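Local coordinates for hypothetical protein MTH938 (Methanothermobacter thermautotrophicus, PDB 1IHN), which is of unknown function but represents the DUF498/DUF598 family, whose tertiary fold was novel when this archaeal structure was determined, at residues R8-V12 with I109-C113; I65-V71 with A83-T88. All coordinates share one frame; numbering follows the deposited sequence.

Contact 1 of 2, residues R8-V12 with I109-C113; sequences RFGSV and IHVTC
The carbonyl oxygen of V111 accepts the amide of G10, N to O 2.7 Å, and this bond fastens a type II beta turn, R8 to S11, to the C-terminal tail. The turn caps a beta hairpin of strands 4-8 and 11-14 in the three-stranded antiparallel sheet; reciprocal backbone bonds between R8 and S11 close it. The N-H...O angle of 147° and a donor lying above the carbonyl plane, 37° out of it, mark the bond as short but bent. G10 has a positive phi, as the third residue of such a turn should. On one flank, F9 brings its ring obliquely up to the backbone of T112 and C113: CE1 comes 3.5 Å from C113 N, while CZ meets T112 CB at 3.7 Å. Its CG is anti to the backbone N (chi1 -173°), which carries the ring out to the tail. On the other flank V12 reaches across to V111 and I109, and T88 of helix 88-100 also touches V12 and I109. D22 takes the V111 amide through OD1, so both polar backbone atoms of V111 are bonded. The V12 side chain forks here: CG2 lies 3.8 Å from V111 CG1, and CG1 stands 4.1 Å from I109 CG2.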
loop_
_atom_site.group_PDB
_atom_site.type_symbol
_atom_site.label_atom_id
_atom_site.label_comp_id
_atom_site.label_asym_id
_atom_site.label_seq_id
_atom_site.Cartn_x
_atom_site.Cartn_y
_atom_site.Cartn_z
ATOM N N ARG A 8 10.091 -8.443 2.292
ATOM C CA ARG A 8 10.514 -9.709 1.703
ATOM C C ARG A 8 9.263 -10.319 1.093
ATOM O O ARG A 8 8.152 -9.905 1.428
ATOM C CB ARG A 8 11.086 -10.637 2.774
ATOM C CG ARG A 8 10.133 -10.921 3.919
ATOM C CD ARG A 8 10.823 -11.707 5.018
ATOM N NE ARG A 8 12.009 -11.015 5.517
ATOM C CZ ARG A 8 12.745 -11.439 6.540
ATOM N NH1 ARG A 8 12.419 -12.555 7.177
ATOM N NH2 ARG A 8 13.808 -10.748 6.929
ATOM N N PHE A 9 9.423 -11.290 0.200
ATOM C CA PHE A 9 8.249 -11.893 -0.415
ATOM C C PHE A 9 7.298 -12.384 0.661
ATOM O O PHE A 9 7.720 -12.997 1.636
ATOM C CB PHE A 9 8.618 -13.074 -1.314
ATOM C CG PHE A 9 7.448 -13.621 -2.085
ATOM C CD1 PHE A 9 7.043 -13.024 -3.278
ATOM C CD2 PHE A 9 6.719 -14.701 -1.598
ATOM C CE1 PHE A 9 5.928 -13.496 -3.975
ATOM C CE2 PHE A 9 5.604 -15.179 -2.283
ATOM C CZ PHE A 9 5.206 -14.576 -3.475
ATOM N N GLY A 10 6.013 -12.095 0.478
ATOM C CA GLY A 10 5.005 -12.535 1.425
ATOM C C GLY A 10 5.003 -11.878 2.790
ATOM O O GLY A 10 4.200 -12.262 3.643
ATOM N N SER A 11 5.863 -10.890 3.016
ATOM C CA SER A 11 5.884 -10.247 4.326
ATOM C C SER A 11 6.555 -8.875 4.439
ATOM O O SER A 11 7.602 -8.617 3.839
ATOM C CB SER A 11 6.527 -11.192 5.342
ATOM O OG SER A 11 6.502 -10.634 6.643
ATOM N N VAL A 12 5.925 -8.000 5.218
ATOM C CA VAL A 12 6.445 -6.664 5.487
ATOM C C VAL A 12 6.247 -6.410 6.974
ATOM O O VAL A 12 5.348 -6.988 7.593
ATOM C CB VAL A 12 5.708 -5.556 4.685
ATOM C CG1 VAL A 12 6.065 -5.653 3.216
ATOM C CG2 VAL A 12 4.202 -5.672 4.880
ATOM N N ILE A 109 -0.093 -1.877 0.408
ATOM C CA ILE A 109 1.013 -2.763 0.100
ATOM C C ILE A 109 0.589 -4.167 -0.298
ATOM O O ILE A 109 -0.231 -4.794 0.371
ATOM C CB ILE A 109 1.955 -2.892 1.319
ATOM C CG1 ILE A 109 2.432 -1.505 1.768
ATOM C CG2 ILE A 109 3.111 -3.829 0.984
ATOM C CD1 ILE A 109 3.357 -0.804 0.792
ATOM N N HIS A 110 1.170 -4.652 -1.391
ATOM C CA HIS A 110 0.915 -6.001 -1.887
ATOM C C HIS A 110 2.185 -6.773 -1.526
ATOM O O HIS A 110 3.277 -6.423 -1.979
ATOM C CB HIS A 110 0.707 -5.967 -3.404
ATOM C CG HIS A 110 0.418 -7.305 -4.014
ATOM N ND1 HIS A 110 -0.569 -8.143 -3.543
ATOM C CD2 HIS A 110 0.955 -7.924 -5.093
ATOM C CE1 HIS A 110 -0.630 -9.220 -4.307
ATOM N NE2 HIS A 110 0.283 -9.113 -5.253
ATOM N N VAL A 111 2.049 -7.812 -0.706
ATOM C CA VAL A 111 3.214 -8.584 -0.270
ATOM C C VAL A 111 3.731 -9.694 -1.185
ATOM O O VAL A 111 4.821 -10.212 -0.960
ATOM C CB VAL A 111 2.982 -9.193 1.131
ATOM C CG1 VAL A 111 2.931 -8.084 2.167
ATOM C CG2 VAL A 111 1.690 -10.006 1.145
ATOM N N THR A 112 2.963 -10.063 -2.205
ATOM C CA THR A 112 3.390 -11.112 -3.129
ATOM C C THR A 112 3.528 -10.546 -4.538
ATOM O O THR A 112 3.548 -9.330 -4.725
ATOM C CB THR A 112 2.380 -12.282 -3.167
ATOM O OG1 THR A 112 1.093 -11.794 -3.566
ATOM C CG2 THR A 112 2.265 -12.937 -1.801
ATOM N N CYS A 113 3.624 -11.428 -5.528
ATOM C CA CYS A 113 3.754 -10.999 -6.915
ATOM C C CYS A 113 2.391 -10.656 -7.519
ATOM O O CYS A 113 2.205 -9.481 -7.899
ATOM C CB CYS A 113 4.442 -12.089 -7.750
ATOM S SG CYS A 113 3.666 -13.731 -7.690
ATOM O OXT CYS A 113 1.524 -11.552 -7.597
#

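Contact 2 of 2, residues I65-V71 with A83-T88; sequences IIIGSGV and ATVLPT
I65 lays its CG2 methyl against A83 CB, 3.8 Å apart, and I67 CD1 reaches A83 CB too, at the end of an extended chain (chi2 178°). These contacts flank a parallel beta pairing, strand 64-68 with strand 84-86, the latter an outermost strand of the five-stranded mixed sheet. The short strand axes approach to 4.6 Å and their directions differ by 22°. The ladder is that of parallel strands: T84 bonds through N to I65 O and through O to I67 N, and L86 likewise to I67 O and S69 N. The bond from I67 N to T84 O is 2.7 Å long and almost straight at the hydrogen, 176°, though its donor is tilted from the carbonyl plane. I67 and V85 share one face, where CB of the first meets CG2 of the second at 4.1 Å; helix 52-58 packs on I65 and I67. The opposite face carries I66 and T84, both touching R94 of helix 88-100. Past the ladder, T88 N donates to G70 O at 2.9 Å, fixing the first turn of helix 88-100, with P87 at its N-cap position, to the loop after strand 64-68. The OG1 of T88 has its stronger partner in H110 O, while its weak approach to G70 N is doubtful. I66 and G68 turn their backbone groups to strand 105-109 and its tail; the polar backbone is thus taken up within the sheet, and aliphatic groups pack on its faces.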
loop_
_atom_site.group_PDB
_atom_site.type_symbol
_atom_site.label_atom_id
_atom_site.label_comp_id
_atom_site.label_asym_id
_atom_site.label_seq_id
_atom_site.Cartn_x
_atom_site.Cartn_y
_atom_site.Cartn_z
ATOM N N ILE A 65 0.027 9.112 -1.681
ATOM C CA ILE A 65 -0.421 7.737 -1.574
ATOM C C ILE A 65 0.589 6.862 -2.286
ATOM O O ILE A 65 0.859 7.048 -3.471
ATOM C CB ILE A 65 -1.803 7.525 -2.223
ATOM C CG1 ILE A 65 -2.885 8.238 -1.402
ATOM C CG2 ILE A 65 -2.095 6.036 -2.317
ATOM C CD1 ILE A 65 -4.299 8.058 -1.937
ATOM N N ILE A 66 1.154 5.912 -1.554
ATOM C CA ILE A 66 2.127 5.005 -2.120
ATOM C C ILE A 66 1.503 3.630 -2.259
ATOM O O ILE A 66 0.878 3.121 -1.330
ATOM C CB ILE A 66 3.375 4.894 -1.223
ATOM C CG1 ILE A 66 4.009 6.279 -1.046
ATOM C CG2 ILE A 66 4.366 3.910 -1.835
ATOM C CD1 ILE A 66 5.242 6.292 -0.172
ATOM N N ILE A 67 1.673 3.033 -3.429
ATOM C CA ILE A 67 1.141 1.710 -3.684
ATOM C C ILE A 67 2.286 0.745 -3.942
ATOM O O ILE A 67 3.075 0.937 -4.871
ATOM C CB ILE A 67 0.201 1.714 -4.905
ATOM C CG1 ILE A 67 -1.007 2.606 -4.616
ATOM C CG2 ILE A 67 -0.237 0.288 -5.242
ATOM C CD1 ILE A 67 -1.973 2.726 -5.769
ATOM N N GLY A 68 2.391 -0.270 -3.092
ATOM C CA GLY A 68 3.417 -1.277 -3.266
ATOM C C GLY A 68 2.837 -2.335 -4.186
ATOM O O GLY A 68 1.992 -3.136 -3.769
ATOM N N SER A 69 3.279 -2.332 -5.444
ATOM C CA SER A 69 2.787 -3.277 -6.441
ATOM C C SER A 69 3.257 -4.726 -6.213
ATOM O O SER A 69 3.040 -5.602 -7.065
ATOM C CB SER A 69 3.184 -2.813 -7.847
ATOM O OG SER A 69 4.596 -2.703 -7.944
ATOM N N GLY A 70 3.888 -4.965 -5.076
ATOM C CA GLY A 70 4.296 -6.333 -4.674
ATOM C C GLY A 70 5.783 -6.603 -4.905
ATOM O O GLY A 70 6.515 -5.758 -5.435
ATOM N N VAL A 71 6.161 -7.797 -4.473
ATOM C CA VAL A 71 7.523 -8.321 -4.633
ATOM C C VAL A 71 7.630 -8.910 -6.052
ATOM O O VAL A 71 7.106 -9.994 -6.328
ATOM C CB VAL A 71 7.786 -9.396 -3.567
ATOM C CG1 VAL A 71 9.187 -10.003 -3.659
ATOM C CG2 VAL A 71 7.660 -8.870 -2.132
ATOM N N ALA A 83 -1.228 8.830 -7.041
ATOM C CA ALA A 83 -0.596 7.772 -6.259
ATOM C C ALA A 83 0.702 7.262 -6.876
ATOM O O ALA A 83 0.801 7.072 -8.089
ATOM C CB ALA A 83 -1.570 6.617 -6.067
ATOM N N THR A 84 1.692 7.036 -6.022
ATOM C CA THR A 84 2.998 6.547 -6.446
ATOM C C THR A 84 3.064 5.023 -6.408
ATOM O O THR A 84 3.040 4.427 -5.334
ATOM C CB THR A 84 4.097 7.095 -5.524
ATOM O OG1 THR A 84 4.065 8.524 -5.549
ATOM C CG2 THR A 84 5.464 6.602 -5.960
ATOM N N VAL A 85 3.149 4.396 -7.577
ATOM C CA VAL A 85 3.230 2.945 -7.644
ATOM C C VAL A 85 4.685 2.512 -7.781
ATOM O O VAL A 85 5.408 2.988 -8.657
ATOM C CB VAL A 85 2.426 2.386 -8.833
ATOM C CG1 VAL A 85 2.474 0.864 -8.821
ATOM C CG2 VAL A 85 0.990 2.865 -8.754
ATOM N N LEU A 86 5.107 1.600 -6.911
ATOM C CA LEU A 86 6.479 1.109 -6.910
ATOM C C LEU A 86 6.530 -0.324 -6.403
ATOM O O LEU A 86 5.627 -0.770 -5.692
ATOM C CB LEU A 86 7.349 1.975 -5.989
ATOM C CG LEU A 86 7.570 3.440 -6.365
ATOM C CD1 LEU A 86 8.166 4.191 -5.191
ATOM C CD2 LEU A 86 8.488 3.520 -7.580
ATOM N N PRO A 87 7.578 -1.075 -6.783
ATOM C CA PRO A 87 7.668 -2.451 -6.299
ATOM C C PRO A 87 7.636 -2.293 -4.783
ATOM O O PRO A 87 8.197 -1.334 -4.254
ATOM C CB PRO A 87 9.028 -2.906 -6.818
ATOM C CG PRO A 87 9.153 -2.157 -8.110
ATOM C CD PRO A 87 8.669 -0.773 -7.728
ATOM N N THR A 88 6.985 -3.217 -4.092
ATOM C CA THR A 88 6.837 -3.128 -2.645
ATOM C C THR A 88 8.077 -2.775 -1.828
ATOM O O THR A 88 8.041 -1.838 -1.029
ATOM C CB THR A 88 6.205 -4.418 -2.087
ATOM O OG1 THR A 88 4.933 -4.617 -2.714
ATOM C CG2 THR A 88 5.984 -4.313 -0.590
#

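From the N terminus, the chain enters contact 1 first, at the hairpin turn after strand 4-8, and returns to it only at the C-terminal tail, so 8-12 with 109-113 closes a loop spanning most of the molecule. Contact 2 is nested inside that loop and closes a much shorter one, with 11 residues between 65-71 and 83-88. Their centres lie 11 Å apart, yet they meet directly: H110 N reaches G68 O at 2.9 Å, a probable hydrogen bond, and V111 O packs on V71 CG2. Thus the tail after strand 105-109 joins the three-stranded antiparallel sheet to the five-stranded mixed sheet and to the start of helix 88-100.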